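PDB 1JMX: amine Dehydrogenase from Pseudomonas putida, which probably takes part in the oxidative deamination of amines, serving as a subunit of a heme-containing amine dehydrogenase complex. Local coordinates for residues Phe144-Pro147 with Arg148-Leu152. Residues are numbered along the deposited sequence; the frame is centred on the assembly and turned at random.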
loop_
_atom_site.group_PDB
_atom_site.type_symbol
_atom_site.label_atom_id
_atom_site.label_comp_id
_atom_site.label_asym_id
_atom_site.label_seq_id
_atom_site.Cartn_x
_atom_site.Cartn_y
_atom_site.Cartn_z
ATOM N N PHE B 144 -9.986 21.482 -26.933
ATOM C CA PHE B 144 -11.283 21.710 -26.322
ATOM C C PHE B 144 -11.247 21.285 -24.870
ATOM O O PHE B 144 -10.348 20.560 -24.459
ATOM C CB PHE B 144 -12.349 20.852 -27.008
ATOM C CG PHE B 144 -12.354 20.947 -28.496
ATOM C CD1 PHE B 144 -11.709 19.985 -29.264
ATOM C CD2 PHE B 144 -13.037 21.972 -29.138
ATOM C CE1 PHE B 144 -11.748 20.042 -30.661
ATOM C CE2 PHE B 144 -13.083 22.039 -30.528
ATOM C CZ PHE B 144 -12.438 21.071 -31.290
ATOM N N PRO B 145 -12.215 21.758 -24.068
ATOM C CA PRO B 145 -12.282 21.394 -22.650
ATOM C C PRO B 145 -12.855 19.983 -22.500
ATOM O O PRO B 145 -13.720 19.566 -23.274
ATOM C CB PRO B 145 -13.223 22.450 -22.068
ATOM C CG PRO B 145 -14.125 22.764 -23.215
ATOM C CD PRO B 145 -13.178 22.828 -24.383
ATOM N N MET B 146 -12.344 19.243 -21.526
ATOM C CA MET B 146 -12.797 17.881 -21.280
ATOM C C MET B 146 -13.161 17.669 -19.817
ATOM O O MET B 146 -12.666 18.372 -18.933
ATOM C CB MET B 146 -11.696 16.874 -21.648
ATOM C CG MET B 146 -11.419 16.734 -23.126
ATOM S SD MET B 146 -12.830 16.049 -23.984
ATOM C CE MET B 146 -12.674 14.294 -23.569
ATOM N N PRO B 147 -14.106 16.757 -19.552
ATOM C CA PRO B 147 -14.465 16.512 -18.155
ATOM C C PRO B 147 -13.362 15.663 -17.503
ATOM O O PRO B 147 -12.491 15.131 -18.193
ATOM C CB PRO B 147 -15.797 15.759 -18.266
ATOM C CG PRO B 147 -15.734 15.096 -19.610
ATOM C CD PRO B 147 -15.082 16.145 -20.475
ATOM N N ARG B 148 -13.359 15.606 -16.177
ATOM C CA ARG B 148 -12.371 14.815 -15.445
ATOM C C ARG B 148 -12.665 13.333 -15.538
ATOM O O ARG B 148 -13.767 12.939 -15.906
ATOM C CB ARG B 148 -12.358 15.182 -13.963
ATOM C CG ARG B 148 -11.830 16.537 -13.680
ATOM C CD ARG B 148 -10.986 16.524 -12.438
ATOM N NE ARG B 148 -9.976 17.545 -12.596
ATOM C CZ ARG B 148 -8.713 17.312 -12.918
ATOM N NH1 ARG B 148 -8.261 16.084 -13.089
ATOM N NH2 ARG B 148 -7.937 18.331 -13.205
ATOM N N GLN B 149 -11.668 12.536 -15.156
ATOM C CA GLN B 149 -11.741 11.081 -15.129
ATOM C C GLN B 149 -12.022 10.407 -16.470
ATOM O O GLN B 149 -12.674 9.363 -16.537
ATOM C CB GLN B 149 -12.726 10.632 -14.045
ATOM C CG GLN B 149 -12.314 11.095 -12.640
ATOM C CD GLN B 149 -13.444 11.028 -11.620
ATOM O OE1 GLN B 149 -14.572 11.446 -11.891
ATOM N NE2 GLN B 149 -13.136 10.527 -10.431
ATOM N N VAL B 150 -11.493 11.002 -17.534
ATOM C CA VAL B 150 -11.641 10.465 -18.878
ATOM C C VAL B 150 -10.461 9.539 -19.159
ATOM O O VAL B 150 -9.329 9.845 -18.806
ATOM C CB VAL B 150 -11.710 11.604 -19.943
ATOM C CG1 VAL B 150 -11.404 11.073 -21.337
ATOM C CG2 VAL B 150 -13.087 12.270 -19.921
ATOM N N TYR B 151 -10.750 8.370 -19.728
ATOM C CA TYR B 151 -9.720 7.405 -20.081
ATOM C C TYR B 151 -9.863 6.975 -21.550
ATOM O O TYR B 151 -9.730 7.818 -22.427
ATOM C CB TYR B 151 -9.672 6.232 -19.081
ATOM C CG TYR B 151 -10.985 5.518 -18.803
ATOM C CD1 TYR B 151 -11.210 4.226 -19.287
ATOM C CD2 TYR B 151 -11.999 6.124 -18.057
ATOM C CE1 TYR B 151 -12.405 3.562 -19.044
ATOM C CE2 TYR B 151 -13.200 5.462 -17.808
ATOM C CZ TYR B 151 -13.394 4.181 -18.311
ATOM O OH TYR B 151 -14.593 3.525 -18.123
ATOM N N LEU B 152 -10.164 5.709 -21.830
ATOM C CA LEU B 152 -10.305 5.220 -23.206
ATOM C C LEU B 152 -11.208 6.017 -24.163
ATOM O O LEU B 152 -12.279 6.490 -23.791
ATOM C CB LEU B 152 -10.753 3.760 -23.211
ATOM C CG LEU B 152 -9.818 2.770 -22.532
ATOM C CD1 LEU B 152 -10.364 1.373 -22.718
ATOM C CD2 LEU B 152 -8.435 2.882 -23.116
HETATM O O HOH W 1 -9.798 13.537 -18.096
#
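Two bends, at chi2 and chi3 (-78°), curl the thioether of Met-146 and turn its methyl toward Val-150, four residues on. Val-150 for its part holds CG1 opposite the backbone N (chi1 161°): CG1 meets Met-146 CE at 4.1 Å, while CG2, which also lies near that methyl, is 3.9 Å from Pro-147 CG. The thioether crosses the valine at about a right angle, and the proline ring reaches it on a slant. Val-150 CG2 also rests 3.4 Å from Pro-147 O, so a methyl packs against a polar atom. Pro-147 O accepts a hydrogen bond from a water at 3.1 Å, and the same water accepts one from Val-150 N, also at 3.1 Å, from the far end of the turn. Such a bend, with Gln-149 in the left-handed region (phi 60°), resembles a type II turn opened until one water fills the place of the direct i to i+3 bond. In the beta-propeller fold this is the crossing between blades: the segment leaves the outer edge strand 142-145 and heads for strand 153-155, which begins the next four-stranded sheet. Leu-127 of the blade being left and Val-163 of the blade being entered both touch Met-146. Arg-148 and Gln-149 turn away from this packing; Arg-148 NH1 forms a salt bridge with Glu-134 of a neighbouring subunit, and Gln-149 NE2 donates to the O of Arg-142 of that same subunit.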